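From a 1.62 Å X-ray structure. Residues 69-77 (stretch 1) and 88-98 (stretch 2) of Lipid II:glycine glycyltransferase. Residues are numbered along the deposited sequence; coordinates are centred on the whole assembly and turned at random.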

ATOM      1  N   LEU A  69      -0.629 -20.447 -19.496  1.00 16.32           N
ATOM      2  CA  LEU A  69      -1.232 -19.121 -19.565  1.00 16.27           C
ATOM      3  C   LEU A  69      -0.130 -18.070 -19.741  1.00 16.09           C
ATOM      4  O   LEU A  69       0.882 -18.185 -19.066  1.00 17.77           O
ATOM      5  CB  LEU A  69      -2.004 -18.777 -18.277  1.00 16.27           C
ATOM      6  CG  LEU A  69      -2.636 -17.337 -18.234  1.00 18.20           C
ATOM      7  CD1 LEU A  69      -3.634 -17.039 -19.341  1.00 18.85           C
ATOM      8  CD2 LEU A  69      -3.236 -17.017 -16.859  1.00 19.87           C
ATOM      9  N   CYS A  70      -0.331 -17.136 -20.655  1.00 15.64           N
ATOM     10  CA  CYS A  70       0.469 -15.902 -20.766  1.00 16.58           C
ATOM     11  C   CYS A  70      -0.272 -14.794 -20.048  1.00 16.14           C
ATOM     12  O   CYS A  70      -1.325 -14.330 -20.503  1.00 17.29           O
ATOM     13  CB  CYS A  70       0.708 -15.514 -22.233  1.00 16.65           C
ATOM     14  SG  CYS A  70       1.675 -14.001 -22.446  1.00 17.57           S
ATOM     15  N   TYR A  71       0.271 -14.326 -18.917  1.00 15.37           N
ATOM     16  CA  TYR A  71      -0.400 -13.286 -18.159  1.00 14.26           C
ATOM     17  C   TYR A  71       0.490 -12.045 -18.082  1.00 14.24           C
ATOM     18  O   TYR A  71       1.606 -12.117 -17.521  1.00 14.85           O
ATOM     19  CB  TYR A  71      -0.751 -13.810 -16.775  1.00 14.09           C
ATOM     20  CG  TYR A  71      -1.440 -12.827 -15.838  1.00 14.25           C
ATOM     21  CD1 TYR A  71      -2.304 -11.837 -16.307  1.00 14.71           C
ATOM     22  CD2 TYR A  71      -1.127 -12.850 -14.476  1.00 15.00           C
ATOM     23  CE1 TYR A  71      -2.887 -10.902 -15.443  1.00 17.05           C
ATOM     24  CE2 TYR A  71      -1.711 -11.924 -13.599  1.00 16.91           C
ATOM     25  CZ  TYR A  71      -2.601 -10.982 -14.092  1.00 17.30           C
ATOM     26  OH  TYR A  71      -3.133 -10.044 -13.200  1.00 17.64           O
ATOM     27  N   ILE A  72       0.006 -10.972 -18.655  1.00 13.52           N
ATOM     28  CA  ILE A  72       0.691  -9.661 -18.697  1.00 13.62           C
ATOM     29  C   ILE A  72       0.073  -8.831 -17.587  1.00 14.97           C
ATOM     30  O   ILE A  72      -0.822  -8.017 -17.823  1.00 15.65           O
ATOM     31  CB  ILE A  72       0.603  -8.957 -20.061  1.00 14.95           C
ATOM     32  CG1 ILE A  72       1.042  -9.917 -21.195  1.00 15.14           C
ATOM     33  CG2 ILE A  72       1.437  -7.664 -20.076  1.00 16.61           C
ATOM     34  CD1 ILE A  72       1.097  -9.333 -22.581  1.00 15.23           C
ATOM     35  N   SER A  73       0.560  -9.058 -16.369  1.00 14.71           N
ATOM     36  CA  SER A  73      -0.139  -8.533 -15.137  1.00 15.15           C
ATOM     37  C   SER A  73       0.061  -7.023 -15.017  1.00 14.53           C
ATOM     38  O   SER A  73       1.197  -6.510 -14.852  1.00 13.44           O
ATOM     39  CB  SER A  73       0.383  -9.246 -13.867  1.00 16.76           C
ATOM     40  OG  SER A  73       1.823  -9.191 -13.726  1.00 18.68           O
ATOM     41  N   ARG A  74      -1.048  -6.273 -15.130  1.00 13.71           N
ATOM     42  CA  ARG A  74      -1.050  -4.810 -15.201  1.00 15.58           C
ATOM     43  C   ARG A  74      -0.251  -4.210 -16.387  1.00 15.24           C
ATOM     44  O   ARG A  74       0.145  -3.065 -16.370  1.00 16.65           O
ATOM     45  CB  ARG A  74      -0.620  -4.196 -13.857  1.00 15.54           C
ATOM     46  CG  ARG A  74      -1.625  -4.470 -12.727  1.00 17.33           C
ATOM     47  CD  ARG A  74      -2.755  -3.518 -12.838  1.00 17.04           C
ATOM     48  NE  ARG A  74      -3.700  -3.604 -11.708  1.00 17.85           N
ATOM     49  CZ  ARG A  74      -5.006  -3.856 -11.807  1.00 17.79           C
ATOM     50  NH1 ARG A  74      -5.572  -4.121 -12.979  1.00 17.66           N
ATOM     51  NH2 ARG A  74      -5.735  -3.795 -10.663  1.00 17.95           N
ATOM     52  N   GLY A  75      -0.105  -4.999 -17.451  1.00 15.66           N
ATOM     53  CA  GLY A  75       0.325  -4.500 -18.765  1.00 15.75           C
ATOM     54  C   GLY A  75      -0.784  -4.653 -19.776  1.00 17.28           C
ATOM     55  O   GLY A  75      -1.917  -5.001 -19.389  1.00 16.48           O
ATOM     56  N   PHE A  76      -0.512  -4.397 -21.069  1.00 16.56           N
ATOM     57  CA  PHE A  76       0.705  -3.744 -21.551  1.00 18.25           C
ATOM     58  C   PHE A  76       0.909  -2.330 -20.990  1.00 17.42           C
ATOM     59  O   PHE A  76      -0.051  -1.613 -20.662  1.00 17.18           O
ATOM     60  CB  PHE A  76       0.645  -3.538 -23.074  1.00 18.13           C
ATOM     61  CG  PHE A  76       0.161  -4.718 -23.893  1.00 18.28           C
ATOM     62  CD1 PHE A  76       0.987  -5.805 -24.165  1.00 17.43           C
ATOM     63  CD2 PHE A  76      -1.120  -4.718 -24.421  1.00 18.24           C
ATOM     64  CE1 PHE A  76       0.578  -6.831 -24.977  1.00 17.56           C
ATOM     65  CE2 PHE A  76      -1.549  -5.749 -25.236  1.00 18.87           C
ATOM     66  CZ  PHE A  76      -0.700  -6.800 -25.526  1.00 19.78           C
ATOM     67  N   VAL A  77       2.157  -1.900 -20.919  1.00 15.31           N
ATOM     68  CA  VAL A  77       2.529  -0.546 -20.484  1.00 16.17           C
ATOM     69  C   VAL A  77       2.730   0.312 -21.728  1.00 18.33           C
ATOM     70  O   VAL A  77       3.813   0.349 -22.347  1.00 17.36           O
ATOM     71  CB  VAL A  77       3.733  -0.540 -19.557  1.00 16.79           C
ATOM     72  CG1 VAL A  77       4.022   0.882 -19.096  1.00 16.82           C
ATOM     73  CG2 VAL A  77       3.504  -1.452 -18.361  1.00 16.41           C
ATOM     74  N   ALA A  88       1.808  -3.460 -32.277  1.00 21.30           N
ATOM     75  CA  ALA A  88       3.143  -4.040 -32.279  1.00 19.85           C
ATOM     76  C   ALA A  88       3.430  -4.866 -31.039  1.00 20.45           C
ATOM     77  O   ALA A  88       4.015  -5.950 -31.108  1.00 19.12           O
ATOM     78  CB  ALA A  88       4.169  -2.979 -32.450  1.00 20.35           C
ATOM     79  N   LEU A  89       2.998  -4.356 -29.879  1.00 18.40           N
ATOM     80  CA  LEU A  89       3.070  -5.160 -28.678  1.00 19.11           C
ATOM     81  C   LEU A  89       2.301  -6.467 -28.771  1.00 18.84           C
ATOM     82  O   LEU A  89       2.817  -7.535 -28.346  1.00 18.81           O
ATOM     83  CB  LEU A  89       2.611  -4.335 -27.440  1.00 18.20           C
ATOM     84  CG  LEU A  89       3.574  -3.253 -27.007  1.00 19.26           C
ATOM     85  CD1 LEU A  89       2.906  -2.267 -26.076  1.00 20.36           C
ATOM     86  CD2 LEU A  89       4.820  -3.827 -26.360  1.00 19.62           C
ATOM     87  N   LEU A  90       1.064  -6.424 -29.296  1.00 19.47           N
ATOM     88  CA  LEU A  90       0.314  -7.694 -29.489  1.00 19.05           C
ATOM     89  C   LEU A  90       1.046  -8.664 -30.452  1.00 18.54           C
ATOM     90  O   LEU A  90       1.153  -9.842 -30.171  1.00 19.02           O
ATOM     91  CB  LEU A  90      -1.132  -7.425 -29.934  1.00 19.19           C
ATOM     92  CG  LEU A  90      -2.010  -8.662 -30.137  1.00 19.62           C
ATOM     93  CD1 LEU A  90      -2.110  -9.569 -28.924  1.00 20.22           C
ATOM     94  CD2 LEU A  90      -3.421  -8.223 -30.608  1.00 20.63           C
ATOM     95  N   ASP A  91       1.557  -8.137 -31.562  1.00 21.23           N
ATOM     96  CA  ASP A  91       2.315  -8.945 -32.511  1.00 22.19           C
ATOM     97  C   ASP A  91       3.466  -9.681 -31.805  1.00 21.26           C
ATOM     98  O   ASP A  91       3.613 -10.913 -31.924  1.00 20.58           O
ATOM     99  CB  ASP A  91       2.864  -8.085 -33.651  1.00 24.26           C
ATOM    100  CG  ASP A  91       1.810  -7.692 -34.725  1.00 28.80           C
ATOM    101  OD1 ASP A  91       0.653  -8.202 -34.762  1.00 31.41           O
ATOM    102  OD2 ASP A  91       2.184  -6.849 -35.573  1.00 30.71           O
ATOM    103  N   SER A  92       4.253  -8.930 -31.027  1.00 21.75           N
ATOM    104  CA  SER A  92       5.360  -9.534 -30.285  1.00 20.52           C
ATOM    105  C   SER A  92       4.919 -10.536 -29.238  1.00 19.14           C
ATOM    106  O   SER A  92       5.549 -11.581 -29.062  1.00 18.33           O
ATOM    107  CB  SER A  92       6.268  -8.465 -29.655  1.00 22.31           C
ATOM    108  OG  SER A  92       6.876  -7.656 -30.668  1.00 23.89           O
ATOM    109  N   ALA A  93       3.859 -10.213 -28.483  1.00 16.55           N
ATOM    110  CA  ALA A  93       3.372 -11.147 -27.484  1.00 17.48           C
ATOM    111  C   ALA A  93       2.851 -12.436 -28.081  1.00 16.54           C
ATOM    112  O   ALA A  93       3.092 -13.474 -27.545  1.00 16.84           O
ATOM    113  CB  ALA A  93       2.290 -10.549 -26.547  1.00 17.05           C
ATOM    114  N   LYS A  94       2.186 -12.340 -29.228  1.00 18.45           N
ATOM    115  CA  LYS A  94       1.665 -13.532 -29.896  1.00 18.64           C
ATOM    116  C   LYS A  94       2.799 -14.444 -30.334  1.00 18.57           C
ATOM    117  O   LYS A  94       2.730 -15.609 -30.167  1.00 19.49           O
ATOM    118  CB  LYS A  94       0.835 -13.138 -31.113  1.00 20.81           C
ATOM    119  CG  LYS A  94      -0.566 -12.652 -30.795  1.00 22.28           C
ATOM    120  CD  LYS A  94      -1.224 -11.975 -31.974  1.00 23.45           C
ATOM    121  CE  LYS A  94      -1.335 -12.959 -33.130  1.00 26.63           C
ATOM    122  NZ  LYS A  94      -2.348 -12.446 -34.054  1.00 26.41           N
ATOM    123  N   GLU A  95       3.879 -13.867 -30.853  1.00 20.98           N
ATOM    124  CA  GLU A  95       5.048 -14.693 -31.228  1.00 22.01           C
ATOM    125  C   GLU A  95       5.595 -15.528 -30.045  1.00 21.37           C
ATOM    126  O   GLU A  95       5.854 -16.746 -30.109  1.00 20.33           O
ATOM    127  CB  GLU A  95       6.176 -13.811 -31.772  1.00 24.31           C
ATOM    128  CG  GLU A  95       5.919 -13.045 -33.039  1.00 30.22           C
ATOM    129  CD  GLU A  95       7.196 -12.540 -33.716  1.00 36.07           C
ATOM    130  OE1 GLU A  95       8.320 -12.887 -33.273  1.00 35.89           O
ATOM    131  OE2 GLU A  95       7.055 -11.794 -34.710  1.00 41.67           O
ATOM    132  N   ILE A  96       5.812 -14.853 -28.913  1.00 18.77           N
ATOM    133  CA  ILE A  96       6.359 -15.518 -27.759  1.00 18.92           C
ATOM    134  C   ILE A  96       5.359 -16.548 -27.205  1.00 19.08           C
ATOM    135  O   ILE A  96       5.691 -17.675 -26.886  1.00 20.63           O
ATOM    136  CB  ILE A  96       6.728 -14.468 -26.698  1.00 19.41           C
ATOM    137  CG1 ILE A  96       7.830 -13.568 -27.203  1.00 20.71           C
ATOM    138  CG2 ILE A  96       7.141 -15.127 -25.395  1.00 19.29           C
ATOM    139  CD1 ILE A  96       8.165 -12.424 -26.269  1.00 20.21           C
ATOM    140  N   ALA A  97       4.102 -16.119 -27.038  1.00 18.18           N
ATOM    141  CA  ALA A  97       3.089 -16.952 -26.413  1.00 18.36           C
ATOM    142  C   ALA A  97       2.804 -18.235 -27.206  1.00 19.24           C
ATOM    143  O   ALA A  97       2.595 -19.252 -26.624  1.00 18.67           O
ATOM    144  CB  ALA A  97       1.811 -16.138 -26.200  1.00 18.62           C
ATOM    145  N   LYS A  98       2.816 -18.156 -28.525  1.00 21.10           N
ATOM    146  CA  LYS A  98       2.573 -19.351 -29.337  1.00 21.89           C
ATOM    147  C   LYS A  98       3.720 -20.338 -29.134  1.00 22.40           C
ATOM    148  O   LYS A  98       3.506 -21.546 -29.002  1.00 22.63           O
ATOM    149  CB  LYS A  98       2.392 -18.964 -30.800  1.00 25.58           C
ATOM    150  CG  LYS A  98       1.065 -18.298 -31.080  1.00 29.55           C
ATOM    151  CD  LYS A  98       1.073 -17.704 -32.485  1.00 34.22           C
ATOM    152  CE  LYS A  98      -0.276 -17.166 -32.896  1.00 39.32           C
ATOM    153  NZ  LYS A  98      -1.278 -18.221 -33.194  1.00 43.55           N
TER

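The peptide bond between Gly75 and Phe76 is cis, and the aromatic side chain that follows it makes the most extensive contact of its stretch with the helix that runs through residues 88-98. Phe76 (chi1 -45°, m) directs its CA-to-CB bond toward the helix and has 78 Å² of its area covered there, out of 269 Å² buried by the two stretches together. It meets three helical residues, each in a different way. The CB of Leu89 lies over one face of the Phe76 ring, 4.2 Å from the ring centroid and 23° off the ring normal, a CH-pi arrangement in which an aliphatic carbon sits against the aromatic surface; the closest atoms of the pair are Phe76 CD1 and Leu89 CB, at 3.9 Å. Ala93, one helical turn further on, lies instead at the ring edge, near its plane, with its CB 4.4 Å from Phe76 CE1. Leu90 approaches obliquely: its backbone N is 4.2 Å from Phe76 CZ, whereas its CB is 4.5 Å from the same ring atom, so the ring tip lies against the helix backbone as well as against a side chain.

The rest of the contact is made by Cys70 and Ile72, earlier in the first stretch, through smaller side chains. Cys70 and Ile72, two residues apart, both direct their CA-to-CB bonds toward the helix, while Tyr71 between them is out of reach, as expected for the alternation of an extended chain. Ile72, with chi1 m and chi2 t, extends its CD1 to 4.3 Å from the CB of Ala93. The Ala93 methyl therefore touches both Ile72 and Phe76, which are joined by the intervening turn. Cys70 CB lies 4.2 Å from Ala97 CB, and here the backbones come nearest, the CA atoms of Cys70 and Ala97 being 6.3 Å apart; between the CA atoms of Phe76 and Leu89 the distance is 7.6 Å. The closer spacing is found where both side chains are short, the wider one where the partners are Phe76 and Leu89.

The helical side of the contact follows the helical repeat. Leu89, Ala93 and Ala97, spaced four residues apart, all point their CA-to-CB bonds toward the first stretch and form a single stripe, with Leu90, whose CA-to-CB bond points sideways, also in contact. The same spacing appears in the backbone hydrogen bonds from Ala93 N to Leu89 O and from Ala97 N to Ala93 O, both 2.9 Å.

A type II beta turn from Ile72 to Gly75, with a hydrogen bond from Gly75 N to Ile72 O of 3.1 Å, separates the two contacting parts of the first stretch. Ser73 and Arg74, within the turn, are out of reach of the helix. At Gly75 an ideal CB would lie 2.6 Å from Ile72 CG2, so the absence of a side chain avoids a clash within the turn itself. No hydrogen bond crosses between the stretches; the side-chain contacts between them are all apolar.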